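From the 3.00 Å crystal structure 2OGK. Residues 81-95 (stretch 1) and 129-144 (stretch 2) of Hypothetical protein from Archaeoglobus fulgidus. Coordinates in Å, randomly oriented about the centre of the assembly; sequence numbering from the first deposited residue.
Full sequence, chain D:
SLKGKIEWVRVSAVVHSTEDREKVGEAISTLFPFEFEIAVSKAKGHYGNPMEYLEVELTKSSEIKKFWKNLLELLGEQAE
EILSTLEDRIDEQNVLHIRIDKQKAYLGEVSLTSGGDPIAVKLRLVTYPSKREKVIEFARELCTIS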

# COMPACT_ATOMS: atom_id res chain seq x y z
N GLU D 81 -9.07 -13.95 -11.31
CA GLU D 81 -7.76 -13.95 -10.69
C GLU D 81 -7.83 -13.09 -9.45
O GLU D 81 -7.22 -13.41 -8.43
CB GLU D 81 -6.70 -13.39 -11.65
CG GLU D 81 -6.27 -14.39 -12.72
CD GLU D 81 -5.81 -15.72 -12.14
OE1 GLU D 81 -4.95 -15.71 -11.22
OE2 GLU D 81 -6.30 -16.77 -12.61
N ILE D 82 -8.57 -12.00 -9.55
CA ILE D 82 -8.76 -11.13 -8.40
C ILE D 82 -9.36 -11.99 -7.29
O ILE D 82 -8.99 -11.87 -6.11
CB ILE D 82 -9.75 -9.99 -8.72
CG1 ILE D 82 -9.24 -9.15 -9.90
CG2 ILE D 82 -9.94 -9.13 -7.50
CD1 ILE D 82 -8.09 -8.25 -9.57
N LEU D 83 -10.29 -12.86 -7.69
CA LEU D 83 -10.99 -13.77 -6.78
C LEU D 83 -10.15 -14.84 -6.10
O LEU D 83 -10.31 -15.11 -4.91
CB LEU D 83 -12.12 -14.49 -7.53
CG LEU D 83 -13.57 -14.12 -7.23
CD1 LEU D 83 -14.39 -15.36 -7.46
CD2 LEU D 83 -13.76 -13.62 -5.79
N SER D 84 -9.26 -15.46 -6.86
CA SER D 84 -8.41 -16.52 -6.31
C SER D 84 -7.22 -15.97 -5.53
O SER D 84 -6.55 -16.72 -4.83
CB SER D 84 -7.90 -17.42 -7.43
OG SER D 84 -7.30 -16.64 -8.45
N THR D 85 -6.97 -14.66 -5.65
CA THR D 85 -5.84 -14.04 -4.98
C THR D 85 -6.22 -12.96 -3.97
O THR D 85 -5.37 -12.14 -3.56
CB THR D 85 -4.89 -13.44 -6.02
OG1 THR D 85 -5.61 -12.50 -6.84
CG2 THR D 85 -4.34 -14.54 -6.91
N LEU D 86 -7.49 -12.98 -3.57
CA LEU D 86 -8.04 -12.03 -2.60
C LEU D 86 -7.23 -11.87 -1.33
O LEU D 86 -7.04 -10.76 -0.84
CB LEU D 86 -9.45 -12.47 -2.20
CG LEU D 86 -10.65 -12.13 -3.09
CD1 LEU D 86 -11.89 -12.82 -2.56
CD2 LEU D 86 -10.83 -10.62 -3.15
N GLU D 87 -6.78 -13.00 -0.81
CA GLU D 87 -6.01 -13.05 0.42
C GLU D 87 -4.66 -12.31 0.35
O GLU D 87 -4.07 -11.99 1.38
CB GLU D 87 -5.83 -14.52 0.81
CG GLU D 87 -5.58 -14.78 2.27
CD GLU D 87 -6.83 -14.77 3.11
OE1 GLU D 87 -7.75 -15.57 2.86
OE2 GLU D 87 -6.90 -13.97 4.06
N ASP D 88 -4.18 -12.01 -0.86
CA ASP D 88 -2.92 -11.29 -1.04
C ASP D 88 -3.10 -9.86 -1.52
O ASP D 88 -2.12 -9.16 -1.79
CB ASP D 88 -2.02 -11.99 -2.06
CG ASP D 88 -1.73 -13.42 -1.69
OD1 ASP D 88 -1.18 -13.65 -0.58
OD2 ASP D 88 -2.06 -14.30 -2.51
N ARG D 89 -4.36 -9.43 -1.65
CA ARG D 89 -4.69 -8.09 -2.13
C ARG D 89 -5.24 -7.25 -1.01
O ARG D 89 -5.12 -6.03 -1.03
CB ARG D 89 -5.77 -8.15 -3.20
CG ARG D 89 -5.54 -9.22 -4.21
CD ARG D 89 -6.70 -9.35 -5.17
NE ARG D 89 -6.15 -9.83 -6.42
CZ ARG D 89 -5.40 -9.08 -7.21
NH1 ARG D 89 -5.16 -7.82 -6.88
NH2 ARG D 89 -4.85 -9.60 -8.29
N ILE D 90 -5.89 -7.91 -0.06
CA ILE D 90 -6.47 -7.22 1.08
C ILE D 90 -5.50 -7.21 2.25
O ILE D 90 -5.13 -8.27 2.75
CB ILE D 90 -7.81 -7.89 1.50
CG1 ILE D 90 -8.77 -7.90 0.30
CG2 ILE D 90 -8.40 -7.16 2.72
CD1 ILE D 90 -10.06 -8.66 0.52
N ASP D 91 -5.07 -6.02 2.65
CA ASP D 91 -4.16 -5.92 3.77
C ASP D 91 -4.92 -5.94 5.08
O ASP D 91 -6.14 -6.06 5.10
CB ASP D 91 -3.31 -4.64 3.71
CG ASP D 91 -4.13 -3.39 3.49
OD1 ASP D 91 -5.25 -3.28 4.04
OD2 ASP D 91 -3.61 -2.50 2.78
N GLU D 92 -4.19 -5.82 6.17
CA GLU D 92 -4.78 -5.84 7.49
C GLU D 92 -5.58 -4.59 7.83
O GLU D 92 -6.21 -4.51 8.88
CB GLU D 92 -3.67 -6.14 8.49
CG GLU D 92 -3.00 -7.49 8.12
CD GLU D 92 -1.75 -7.84 8.91
OE1 GLU D 92 -1.74 -8.91 9.57
OE2 GLU D 92 -0.76 -7.06 8.86
N GLN D 93 -5.60 -3.63 6.92
CA GLN D 93 -6.36 -2.41 7.15
C GLN D 93 -7.62 -2.54 6.31
O GLN D 93 -8.32 -1.56 6.07
CB GLN D 93 -5.57 -1.17 6.72
CG GLN D 93 -4.11 -1.20 7.13
CD GLN D 93 -3.89 -1.77 8.54
OE1 GLN D 93 -4.34 -1.19 9.54
NE2 GLN D 93 -3.21 -2.91 8.61
N ASN D 94 -7.88 -3.76 5.86
CA ASN D 94 -9.05 -4.07 5.03
C ASN D 94 -9.11 -3.34 3.71
O ASN D 94 -10.20 -3.07 3.18
CB ASN D 94 -10.32 -3.79 5.80
CG ASN D 94 -10.36 -4.51 7.10
OD1 ASN D 94 -10.32 -5.74 7.15
ND2 ASN D 94 -10.41 -3.74 8.19
N VAL D 95 -7.95 -2.99 3.16
CA VAL D 95 -7.96 -2.32 1.89
C VAL D 95 -7.69 -3.34 0.80
O VAL D 95 -6.76 -4.15 0.90
CB VAL D 95 -6.93 -1.18 1.82
CG1 VAL D 95 -7.09 -0.42 0.52
CG2 VAL D 95 -7.13 -0.24 2.99
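Stretch 2 (129-144) PSKREKVIEFARELCT

Arg132, in the first turn of the stretch 2 helix, makes the strongest polar contacts. Its side chain reaches back to stretch 1 and places the edge of the guanidinium among acceptors. Arg132 NE and NH2 both donate to Glu87 OE2, each at 3.1 Å, forming a salt bridge. Arg132 NH1 and NH2 donate to the backbone oxygen Ile90 O, at 2.9 and 3.0 Å. One arginine thus ties down both a carboxylate and a main-chain carbonyl.

Stretch 2 turns helical at Arg132, with Lys131 at the N-cap position. Stretch 1 finishes a helix at Ser84, and Thr85 is the first residue to leave helical phi/psi; farther on, a type I turn runs from Asp91 to Asn94. The two run in opposite senses: the CA atoms pair as Leu83 with Arg140 (6.4 Å), Leu86 with Ile136 (7.3 Å) and Asn94 with Val135 (7.0 Å).

Apolar side chains fill the space between the stretches. Ile90 CD1 lies 3.6 Å from Ala139 CB. Leu86 packs on three residues: its CD1 is 3.7 Å from Ile136 CD1 and 3.8 Å from Arg140 CA, and its CD2 is 3.9 Å from Ala139 CB. Near the C-terminal end of stretch 2, Leu83 CD2 meets Cys143 SG at 3.7 Å. Asn94 OD1 also lies 3.3 Å from Val135 CG2, a polar atom against a methyl group. The contact buries 683 Å² in total.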

# COMPACT_ATOMS: atom_id res chain seq x y z
N PRO D 129 -19.34 -7.39 12.10
CA PRO D 129 -18.16 -6.80 12.75
C PRO D 129 -17.04 -6.63 11.73
O PRO D 129 -17.11 -7.16 10.62
CB PRO D 129 -17.79 -7.85 13.80
CG PRO D 129 -19.09 -8.49 14.13
CD PRO D 129 -19.73 -8.64 12.77
N SER D 130 -15.99 -5.91 12.13
CA SER D 130 -14.84 -5.70 11.25
C SER D 130 -13.90 -6.89 11.45
O SER D 130 -13.01 -6.87 12.31
CB SER D 130 -14.13 -4.40 11.60
OG SER D 130 -13.75 -3.74 10.41
N LYS D 131 -14.12 -7.93 10.65
CA LYS D 131 -13.35 -9.14 10.75
C LYS D 131 -12.78 -9.51 9.40
O LYS D 131 -13.45 -9.31 8.38
CB LYS D 131 -14.23 -10.30 11.18
CG LYS D 131 -14.92 -10.18 12.49
CD LYS D 131 -15.74 -11.45 12.71
CE LYS D 131 -16.55 -11.41 13.99
NZ LYS D 131 -17.49 -12.56 14.04
N ARG D 132 -11.57 -10.06 9.40
CA ARG D 132 -10.91 -10.50 8.17
C ARG D 132 -11.93 -11.38 7.46
O ARG D 132 -12.14 -11.30 6.25
CB ARG D 132 -9.67 -11.32 8.53
CG ARG D 132 -8.89 -11.90 7.36
CD ARG D 132 -8.17 -10.82 6.65
NE ARG D 132 -7.33 -11.30 5.56
CZ ARG D 132 -6.54 -10.52 4.82
NH1 ARG D 132 -6.49 -9.22 5.07
NH2 ARG D 132 -5.84 -11.02 3.81
N GLU D 133 -12.57 -12.23 8.27
CA GLU D 133 -13.56 -13.17 7.77
C GLU D 133 -14.73 -12.47 7.10
O GLU D 133 -15.02 -12.70 5.93
CB GLU D 133 -14.06 -14.05 8.92
N LYS D 134 -15.42 -11.61 7.85
CA LYS D 134 -16.56 -10.93 7.28
C LYS D 134 -16.11 -10.08 6.07
O LYS D 134 -16.85 -9.95 5.09
CB LYS D 134 -17.24 -10.06 8.37
N VAL D 135 -14.89 -9.56 6.13
CA VAL D 135 -14.34 -8.72 5.07
C VAL D 135 -14.08 -9.45 3.77
O VAL D 135 -14.49 -9.00 2.70
CB VAL D 135 -13.03 -8.05 5.52
CG1 VAL D 135 -12.33 -7.41 4.33
CG2 VAL D 135 -13.34 -7.00 6.59
N ILE D 136 -13.38 -10.57 3.86
CA ILE D 136 -13.03 -11.38 2.69
C ILE D 136 -14.31 -11.93 2.03
O ILE D 136 -14.41 -12.02 0.81
CB ILE D 136 -12.06 -12.51 3.15
CG1 ILE D 136 -11.02 -12.83 2.06
CG2 ILE D 136 -12.86 -13.71 3.63
CD1 ILE D 136 -11.49 -13.76 0.96
N GLU D 137 -15.31 -12.26 2.85
CA GLU D 137 -16.60 -12.73 2.36
C GLU D 137 -17.25 -11.64 1.50
O GLU D 137 -17.79 -11.91 0.42
CB GLU D 137 -17.51 -13.06 3.54
CG GLU D 137 -18.90 -13.54 3.13
CD GLU D 137 -19.92 -13.45 4.25
OE1 GLU D 137 -19.98 -12.39 4.92
OE2 GLU D 137 -20.68 -14.42 4.46
N PHE D 138 -17.20 -10.42 2.00
CA PHE D 138 -17.76 -9.28 1.30
C PHE D 138 -17.04 -9.03 -0.02
O PHE D 138 -17.68 -8.88 -1.07
CB PHE D 138 -17.67 -8.04 2.20
CG PHE D 138 -17.95 -6.75 1.49
CD1 PHE D 138 -19.03 -6.64 0.63
CD2 PHE D 138 -17.15 -5.63 1.71
CE1 PHE D 138 -19.32 -5.44 -0.01
CE2 PHE D 138 -17.42 -4.42 1.08
CZ PHE D 138 -18.51 -4.32 0.22
N ALA D 139 -15.71 -9.00 0.03
CA ALA D 139 -14.90 -8.78 -1.16
C ALA D 139 -15.21 -9.85 -2.17
O ALA D 139 -15.35 -9.57 -3.35
CB ALA D 139 -13.43 -8.80 -0.81
N ARG D 140 -15.32 -11.09 -1.71
CA ARG D 140 -15.64 -12.17 -2.62
C ARG D 140 -17.00 -11.92 -3.31
O ARG D 140 -17.24 -12.38 -4.42
CB ARG D 140 -15.65 -13.48 -1.85
CG ARG D 140 -15.92 -14.68 -2.72
CD ARG D 140 -15.78 -15.95 -1.92
NE ARG D 140 -14.41 -16.16 -1.48
CZ ARG D 140 -14.05 -16.46 -0.24
NH1 ARG D 140 -14.98 -16.60 0.70
NH2 ARG D 140 -12.77 -16.64 0.06
N GLU D 141 -17.88 -11.17 -2.64
CA GLU D 141 -19.19 -10.85 -3.20
C GLU D 141 -19.01 -9.80 -4.28
O GLU D 141 -19.49 -9.97 -5.40
CB GLU D 141 -20.13 -10.31 -2.10
N LEU D 142 -18.31 -8.73 -3.94
CA LEU D 142 -18.05 -7.64 -4.86
C LEU D 142 -17.66 -8.11 -6.25
O LEU D 142 -17.82 -7.39 -7.24
CB LEU D 142 -16.95 -6.75 -4.30
CG LEU D 142 -17.40 -5.34 -3.98
CD1 LEU D 142 -18.79 -5.34 -3.40
CD2 LEU D 142 -16.40 -4.75 -3.02
N CYS D 143 -17.12 -9.32 -6.33
CA CYS D 143 -16.74 -9.87 -7.61
C CYS D 143 -18.00 -10.53 -8.19
O CYS D 143 -17.99 -11.69 -8.62
CB CYS D 143 -15.60 -10.86 -7.40
SG CYS D 143 -14.14 -10.07 -6.59
N THR D 144 -19.08 -9.74 -8.19
CA THR D 144 -20.41 -10.10 -8.67
C THR D 144 -20.39 -10.81 -10.03
O THR D 144 -20.88 -10.21 -11.02
CB THR D 144 -21.33 -8.83 -8.74
OG1 THR D 144 -20.94 -8.00 -9.85
CG2 THR D 144 -21.20 -8.00 -7.46